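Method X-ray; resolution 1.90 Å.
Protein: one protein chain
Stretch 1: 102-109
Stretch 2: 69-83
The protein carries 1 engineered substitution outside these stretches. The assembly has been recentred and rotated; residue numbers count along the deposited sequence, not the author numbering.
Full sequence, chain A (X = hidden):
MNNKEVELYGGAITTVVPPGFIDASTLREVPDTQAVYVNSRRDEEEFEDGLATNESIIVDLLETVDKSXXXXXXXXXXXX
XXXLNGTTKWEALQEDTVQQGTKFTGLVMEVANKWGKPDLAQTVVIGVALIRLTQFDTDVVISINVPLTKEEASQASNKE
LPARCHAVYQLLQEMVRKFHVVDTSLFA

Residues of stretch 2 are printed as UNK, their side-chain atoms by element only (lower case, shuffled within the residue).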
ATOM      1  N   THR A 102       8.100  10.104 -11.140  1.00 13.69           N
ATOM      2  CA  THR A 102       8.072   8.673 -10.896  1.00 12.93           C
ATOM      3  C   THR A 102       7.514   8.104  -9.599  1.00 11.70           C
ATOM      4  O   THR A 102       7.162   6.933  -9.576  1.00 11.75           O
ATOM      5  CB  THR A 102       9.465   8.075 -11.058  1.00 13.29           C
ATOM      6  OG1 THR A 102      10.326   8.636 -10.062  1.00 14.36           O
ATOM      7  CG2 THR A 102      10.030   8.368 -12.461  1.00 13.67           C
ATOM      8  N   LYS A 103       7.419   8.903  -8.540  1.00 11.32           N
ATOM      9  CA  LYS A 103       6.965   8.349  -7.262  1.00 10.55           C
ATOM     10  C   LYS A 103       5.905   9.188  -6.583  1.00  9.96           C
ATOM     11  O   LYS A 103       6.130  10.360  -6.295  1.00  9.47           O
ATOM     12  CB  LYS A 103       8.150   8.175  -6.315  1.00 11.02           C
ATOM     13  CG  LYS A 103       9.236   7.254  -6.852  1.00 11.88           C
ATOM     14  CD  LYS A 103      10.454   7.201  -5.928  1.00 11.83           C
ATOM     15  CE  LYS A 103      11.413   6.102  -6.384  1.00 13.37           C
ATOM     16  NZ  LYS A 103      12.566   5.960  -5.421  1.00 13.76           N
ATOM     17  N   PHE A 104       4.762   8.552  -6.314  1.00  9.60           N
ATOM     18  CA  PHE A 104       3.631   9.227  -5.688  1.00  9.49           C
ATOM     19  C   PHE A 104       3.062   8.339  -4.590  1.00  9.19           C
ATOM     20  O   PHE A 104       2.980   7.119  -4.763  1.00  8.63           O
ATOM     21  CB  PHE A 104       2.560   9.503  -6.755  1.00  9.92           C
ATOM     22  CG  PHE A 104       1.565  10.543  -6.341  1.00 10.02           C
ATOM     23  CD1 PHE A 104       1.770  11.877  -6.661  1.00 10.47           C
ATOM     24  CD2 PHE A 104       0.445  10.187  -5.583  1.00 10.71           C
ATOM     25  CE1 PHE A 104       0.872  12.873  -6.232  1.00 10.90           C
ATOM     26  CE2 PHE A 104      -0.462  11.164  -5.152  1.00 10.62           C
ATOM     27  CZ  PHE A 104      -0.242  12.513  -5.479  1.00 10.61           C
ATOM     28  N   THR A 105       2.670   8.949  -3.465  1.00  9.34           N
ATOM     29  CA  THR A 105       2.101   8.208  -2.342  1.00  9.48           C
ATOM     30  C   THR A 105       0.844   8.895  -1.769  1.00  9.64           C
ATOM     31  O   THR A 105       0.689  10.109  -1.877  1.00  9.36           O
ATOM     32  CB  THR A 105       3.124   8.084  -1.171  1.00  9.46           C
ATOM     33  OG1 THR A 105       3.498   9.397  -0.708  1.00 10.13           O
ATOM     34  CG2 THR A 105       4.374   7.367  -1.629  1.00  8.76           C
ATOM     35  N   GLY A 106      -0.030   8.102  -1.146  1.00  9.69           N
ATOM     36  CA  GLY A 106      -1.217   8.664  -0.526  1.00  9.73           C
ATOM     37  C   GLY A 106      -1.942   7.619   0.316  1.00  9.85           C
ATOM     38  O   GLY A 106      -1.608   6.427   0.251  1.00  9.65           O
ATOM     39  N   LEU A 107      -2.871   8.083   1.153  1.00  9.94           N
ATOM     40  CA  LEU A 107      -3.720   7.204   1.963  1.00 10.36           C
ATOM     41  C   LEU A 107      -5.103   7.424   1.332  1.00 10.70           C
ATOM     42  O   LEU A 107      -5.497   8.558   1.067  1.00 10.59           O
ATOM     43  CB  LEU A 107      -3.772   7.651   3.418  1.00 10.63           C
ATOM     44  CG  LEU A 107      -2.554   7.440   4.300  1.00 10.67           C
ATOM     45  CD1 LEU A 107      -2.922   7.980   5.677  1.00 11.29           C
ATOM     46  CD2 LEU A 107      -2.198   5.958   4.384  1.00 10.97           C
ATOM     47  N   VAL A 108      -5.841   6.351   1.125  1.00 11.23           N
ATOM     48  CA  VAL A 108      -7.131   6.426   0.446  1.00 11.90           C
ATOM     49  C   VAL A 108      -8.229   5.757   1.262  1.00 11.93           C
ATOM     50  O   VAL A 108      -7.973   4.786   1.963  1.00 10.61           O
ATOM     51  CB  VAL A 108      -6.992   5.716  -0.922  1.00 12.53           C
ATOM     52  CG1 VAL A 108      -8.362   5.479  -1.566  1.00 13.74           C
ATOM     53  CG2 VAL A 108      -6.088   6.586  -1.837  1.00 12.76           C
ATOM     54  N   MET A 109      -9.448   6.287   1.157  1.00 12.33           N
ATOM     55  CA  MET A 109     -10.562   5.723   1.901  1.00 13.41           C
ATOM     56  C   MET A 109     -11.838   5.884   1.098  1.00 12.84           C
ATOM     57  O   MET A 109     -12.093   6.941   0.499  1.00 12.92           O
ATOM     58  CB  MET A 109     -10.726   6.458   3.233  1.00 14.54           C
ATOM     59  CG  MET A 109     -11.737   5.828   4.202  1.00 16.41           C
ATOM     60  SD  MET A 109     -11.827   6.853   5.723  1.00 18.86           S
ATOM     61  CE  MET A 109     -12.266   8.352   4.991  1.00 18.41           C
ATOM     62  N   UNK A  69       0.724  12.203 -16.648  1.00 20.19           N
ATOM     63  CA  UNK A  69       0.794  12.874 -15.366  1.00 18.72           C
ATOM     64  C   UNK A  69       0.904  11.850 -14.239  1.00 17.71           C
ATOM     65  O   UNK A  69       0.107  10.907 -14.156  1.00 16.86           O
ATOM     66  c   UNK A  69      -0.443  13.745 -15.163  1.00 19.23           C
ATOM     67  o   UNK A  69      -1.254  14.182 -12.987  1.00 20.14           O
ATOM     68  c   UNK A  69      -0.413  14.491 -13.851  1.00 19.98           C
ATOM     69  o   UNK A  69       0.455  15.384 -13.673  1.00 19.97           O
ATOM     70  N   UNK A  70       1.894  12.050 -13.376  1.00 16.16           N
ATOM     71  CA  UNK A  70       2.127  11.137 -12.272  1.00 15.11           C
ATOM     72  C   UNK A  70       0.901  10.935 -11.381  1.00 14.70           C
ATOM     73  O   UNK A  70       0.497   9.797 -11.142  1.00 14.21           O
ATOM     74  c   UNK A  70       3.316  11.634 -11.426  1.00 14.47           C
ATOM     75  c   UNK A  70       3.615  10.874 -10.127  1.00 13.89           C
ATOM     76  c   UNK A  70       4.046   9.423 -10.436  1.00 13.24           C
ATOM     77  c   UNK A  70       4.718  11.610  -9.378  1.00 13.42           C
ATOM     78  N   UNK A  71       0.322  12.026 -10.871  1.00 14.29           N
ATOM     79  CA  UNK A  71      -0.851  11.908  -9.994  1.00 14.55           C
ATOM     80  C   UNK A  71      -2.038  11.236 -10.700  1.00 14.25           C
ATOM     81  O   UNK A  71      -2.785  10.464 -10.098  1.00 14.16           O
ATOM     82  c   UNK A  71      -2.595  13.222  -8.683  1.00 15.75           C
ATOM     83  c   UNK A  71      -1.285  13.286  -9.469  1.00 15.00           C
ATOM     84  c   UNK A  71      -4.140  14.291  -7.036  1.00 17.17           C
ATOM     85  c   UNK A  71      -2.856  14.445  -7.848  1.00 16.56           C
ATOM     86  n   UNK A  71      -4.439  15.563  -6.296  1.00 18.05           N
ATOM     87  N   UNK A  72      -2.235  11.550 -11.975  1.00 14.01           N
ATOM     88  CA  UNK A  72      -3.318  10.938 -12.728  1.00 13.79           C
ATOM     89  C   UNK A  72      -3.101   9.432 -12.860  1.00 13.02           C
ATOM     90  O   UNK A  72      -4.055   8.650 -12.748  1.00 12.92           O
ATOM     91  c   UNK A  72      -4.446  13.387 -15.547  1.00 19.05           C
ATOM     92  c   UNK A  72      -4.442  12.696 -14.182  1.00 17.50           C
ATOM     93  c   UNK A  72      -3.436  11.580 -14.117  1.00 14.82           C
ATOM     94  o   UNK A  72      -4.265  12.698 -16.582  1.00 19.73           O
ATOM     95  o   UNK A  72      -4.632  14.627 -15.566  1.00 20.92           O
ATOM     96  N   UNK A  73      -1.853   9.018 -13.080  1.00 12.39           N
ATOM     97  CA  UNK A  73      -1.542   7.589 -13.186  1.00 11.66           C
ATOM     98  C   UNK A  73      -1.832   6.920 -11.829  1.00 11.16           C
ATOM     99  O   UNK A  73      -2.363   5.809 -11.759  1.00 11.01           O
ATOM    100  c   UNK A  73      -0.071   7.389 -13.568  1.00 11.28           C
ATOM    101  N   UNK A  74      -1.482   7.612 -10.759  1.00 10.63           N
ATOM    102  CA  UNK A  74      -1.704   7.072  -9.420  1.00 10.70           C
ATOM    103  C   UNK A  74      -3.206   6.916  -9.180  1.00 10.79           C
ATOM    104  O   UNK A  74      -3.667   5.859  -8.716  1.00 10.37           O
ATOM    105  c   UNK A  74      -2.966   7.856  -3.717  1.00  8.99           C
ATOM    106  n   UNK A  74      -1.085   6.671  -4.908  1.00  8.09           N
ATOM    107  c   UNK A  74      -0.591   6.706  -6.202  1.00  8.47           C
ATOM    108  c   UNK A  74      -4.165   9.402  -5.160  1.00  9.51           C
ATOM    109  c   UNK A  74      -2.309   8.153  -6.087  1.00  8.65           C
ATOM    110  c   UNK A  74      -1.065   8.001  -8.382  1.00  9.85           C
ATOM    111  c   UNK A  74      -3.965   8.780  -3.910  1.00  9.66           C
ATOM    112  c   UNK A  74      -2.137   7.550  -4.815  1.00  8.64           C
ATOM    113  c   UNK A  74      -1.311   7.612  -6.951  1.00  8.74           C
ATOM    114  c   UNK A  74      -3.342   9.102  -6.260  1.00  9.10           C
ATOM    115  N   UNK A  75      -3.982   7.946  -9.507  1.00 10.91           N
ATOM    116  CA  UNK A  75      -5.438   7.861  -9.310  1.00 11.24           C
ATOM    117  C   UNK A  75      -6.033   6.688 -10.067  1.00 11.13           C
ATOM    118  O   UNK A  75      -6.946   6.021  -9.590  1.00 11.25           O
ATOM    119  o   UNK A  75      -6.156  12.066 -10.583  1.00 15.07           O
ATOM    120  c   UNK A  75      -5.694  10.378  -8.916  1.00 13.01           C
ATOM    121  c   UNK A  75      -6.113   9.168  -9.762  1.00 11.72           C
ATOM    122  c   UNK A  75      -6.325  11.684  -9.417  1.00 14.04           C
ATOM    123  n   UNK A  75      -7.053  12.356  -8.552  1.00 14.82           N
ATOM    124  N   UNK A  76      -5.514   6.445 -11.267  1.00 11.53           N
ATOM    125  CA  UNK A  76      -5.979   5.350 -12.095  1.00 11.56           C
ATOM    126  C   UNK A  76      -5.739   4.022 -11.379  1.00 11.01           C
ATOM    127  O   UNK A  76      -6.621   3.153 -11.344  1.00 10.61           O
ATOM    128  c   UNK A  76      -5.214   5.350 -13.430  1.00 12.51           C
ATOM    129  c   UNK A  76      -6.563   4.182 -15.211  1.00 15.27           C
ATOM    130  c   UNK A  76      -5.515   4.154 -14.306  1.00 14.55           C
ATOM    131  c   UNK A  76      -6.123   1.885 -15.845  1.00 15.83           C
ATOM    132  c   UNK A  76      -6.873   3.055 -15.980  1.00 15.93           C
ATOM    133  c   UNK A  76      -4.766   2.981 -14.182  1.00 15.64           C
ATOM    134  c   UNK A  76      -5.070   1.845 -14.950  1.00 16.38           C
ATOM    135  N   UNK A  77      -4.534   3.861 -10.810  1.00 10.88           N
ATOM    136  CA  UNK A  77      -4.207   2.623 -10.126  1.00 10.62           C
ATOM    137  C   UNK A  77      -4.963   2.462  -8.834  1.00 10.69           C
ATOM    138  O   UNK A  77      -5.262   1.334  -8.430  1.00 10.34           O
ATOM    139  c   UNK A  77      -1.930   2.233 -11.125  1.00 10.74           C
ATOM    140  c   UNK A  77      -1.049   2.984 -11.826  1.00 11.13           C
ATOM    141  c   UNK A  77      -1.287   1.079 -12.891  1.00 11.30           C
ATOM    142  c   UNK A  77      -2.705   2.522  -9.880  1.00 10.57           C
ATOM    143  n   UNK A  77      -2.056   1.045 -11.815  1.00 10.84           N
ATOM    144  n   UNK A  77      -0.664   2.245 -12.922  1.00 10.75           N
ATOM    145  N   UNK A  78      -5.257   3.579  -8.180  1.00 10.39           N
ATOM    146  CA  UNK A  78      -6.049   3.529  -6.943  1.00 10.69           C
ATOM    147  C   UNK A  78      -7.463   3.033  -7.294  1.00 11.76           C
ATOM    148  O   UNK A  78      -8.029   2.171  -6.592  1.00 11.47           O
ATOM    149  c   UNK A  78      -7.186   4.885  -5.106  1.00  9.25           C
ATOM    150  c   UNK A  78      -6.165   4.945  -6.271  1.00  9.69           C
ATOM    151  c   UNK A  78      -4.811   5.367  -5.685  1.00  8.80           C
ATOM    152  N   UNK A  79      -8.030   3.589  -8.369  1.00 12.98           N
ATOM    153  CA  UNK A  79      -9.387   3.217  -8.800  1.00 14.68           C
ATOM    154  C   UNK A  79      -9.472   1.708  -9.037  1.00 15.46           C
ATOM    155  O   UNK A  79     -10.430   1.054  -8.597  1.00 15.42           O
ATOM    156  o   UNK A  79     -13.417   3.544  -9.754  1.00 18.59           O
ATOM    157  c   UNK A  79      -9.773   3.988 -10.075  1.00 15.23           C
ATOM    158  c   UNK A  79     -11.186   3.699 -10.614  1.00 16.47           C
ATOM    159  c   UNK A  79     -12.312   4.126  -9.670  1.00 17.48           C
ATOM    160  o   UNK A  79     -12.116   5.050  -8.853  1.00 18.57           O
ATOM    161  N   UNK A  80      -8.473   1.140  -9.714  1.00 16.67           N
ATOM    162  CA  UNK A  80      -8.486  -0.309  -9.951  1.00 18.04           C
ATOM    163  C   UNK A  80      -8.545  -1.108  -8.655  1.00 18.05           C
ATOM    164  O   UNK A  80      -9.195  -2.159  -8.588  1.00 18.81           O
ATOM    165  c   UNK A  80      -7.372  -0.368 -12.217  1.00 21.18           C
ATOM    166  o   UNK A  80      -6.388  -0.553 -12.969  1.00 22.72           O
ATOM    167  o   UNK A  80      -8.443   0.114 -12.630  1.00 22.63           O
ATOM    168  c   UNK A  80      -7.263  -0.743 -10.755  1.00 19.60           C
ATOM    169  N   UNK A  81      -7.857  -0.635  -7.623  1.00 17.61           N
ATOM    170  CA  UNK A  81      -7.865  -1.323  -6.333  1.00 16.99           C
ATOM    171  C   UNK A  81      -9.183  -1.144  -5.570  1.00 16.62           C
ATOM    172  O   UNK A  81      -9.713  -2.092  -4.977  1.00 16.43           O
ATOM    173  c   UNK A  81      -4.356  -0.197  -5.008  1.00 18.20           C
ATOM    174  c   UNK A  81      -5.283  -1.170  -5.758  1.00 17.65           C
ATOM    175  c   UNK A  81      -4.988  -2.623  -5.326  1.00 17.90           C
ATOM    176  c   UNK A  81      -6.732  -0.803  -5.442  1.00 17.36           C
ATOM    177  N   UNK A  82      -9.707   0.072  -5.554  1.00 15.57           N
ATOM    178  CA  UNK A  82     -10.923   0.323  -4.805  1.00 15.22           C
ATOM    179  C   UNK A  82     -12.164  -0.228  -5.496  1.00 15.64           C
ATOM    180  O   UNK A  82     -13.065  -0.743  -4.838  1.00 15.03           O
ATOM    181  o   UNK A  82     -11.053   2.513  -5.826  1.00 13.61           O
ATOM    182  c   UNK A  82      -9.976   2.386  -3.667  1.00 14.46           C
ATOM    183  c   UNK A  82     -11.103   1.835  -4.566  1.00 14.49           C
ATOM    184  N   UNK A  83     -12.216  -0.130  -6.818  1.00 16.65           N
ATOM    185  CA  UNK A  83     -13.395  -0.616  -7.538  1.00 18.59           C
ATOM    186  C   UNK A  83     -13.728  -2.068  -7.253  1.00 18.77           C
ATOM    187  O   UNK A  83     -14.886  -2.466  -7.333  1.00 19.08           O
ATOM    188  c   UNK A  83     -13.878   0.848  -9.555  1.00 22.74           C
ATOM    189  c   UNK A  83     -13.998   0.907 -11.070  1.00 24.33           C
ATOM    190  o   UNK A  83     -13.640   1.958 -11.679  1.00 25.31           O
ATOM    191  c   UNK A  83     -13.244  -0.426  -9.050  1.00 19.72           C
ATOM    192  o   UNK A  83     -14.476  -0.099 -11.657  1.00 25.77           O
TER

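Position 69 has two carbons, the second carrying two oxygens, and touches nothing on stretch 1. It is Asp-69, the N-cap: its OD1 accepts from the backbone N of position 72 at 3.0 Å.

Position 70 has four carbons, forked at the second. They lie against Thr-102, Lys-103 and Phe-104. This is Leu-70; its CG is 3.8 Å from Phe-104 CB, and its CD2 lies at the edge of the Phe-104 ring.

Position 71 has four carbons in a row ending in nitrogen, and the first lies near the Phe-104 ring. It is Lys-71. Its CB is 3.9 Å from Phe-104 CE1, and its CA sits over one face of that ring. The chain's end leads away, and NZ is hydrogen-bonded elsewhere in the structure.

Position 72 has three carbons, the third with two oxygens: Glu-72, no contact.

Position 73 has a single carbon: Ala-73, out of reach.

Position 74 has one carbon, then fused five- and six-membered rings of eight carbons and one nitrogen. They touch Phe-104, Thr-105, Gly-106 and Val-108. This is Trp-74. Its CG is 3.4 Å from Phe-104 CD2, which lies over one face of the indole. The two aromatic planes meet obliquely, at 50°.

Position 75 has three carbons, the third with one oxygen and one nitrogen: Gln-75, no contact.

Position 76 has one carbon and a six-carbon ring: Phe-76, out of reach.

Position 77 has one carbon and a five-membered ring of three carbons and two nitrogens: His-77, out of reach.

Position 78 has one carbon carrying two more, near Val-108. It is Val-78; its CG1 is 3.8 Å from Val-108 CG1.

Position 79 has three carbons, the third with two oxygens: Glu-79, no contact.

Position 80 has two carbons, the second with two oxygens: Asp-80, exposed.

Position 81 has four carbons, forked at the second: Leu-81, no contact.

Position 82 has one carbon carrying an oxygen and a carbon, near Val-108. It is Thr-82; its CG2 is 4.1 Å from Val-108 CG1.

Position 83 has three carbons, the third with two oxygens: Glu-83, no contact.

The contact is apolar packing, with no hydrogen bonds across it. Phe-104 and Val-108 point toward the helix and meet Leu-70, Trp-74, Val-78 and Thr-82, spaced four apart along one helix side. Between them, Gly-106 leaves room for the indole: its CA is 3.7 Å from Trp-74 CZ2, and a CB would clash with that atom. The axes cross at -51°.

Stretch 2 (69-83) DLKEAWQFHVEDLTE
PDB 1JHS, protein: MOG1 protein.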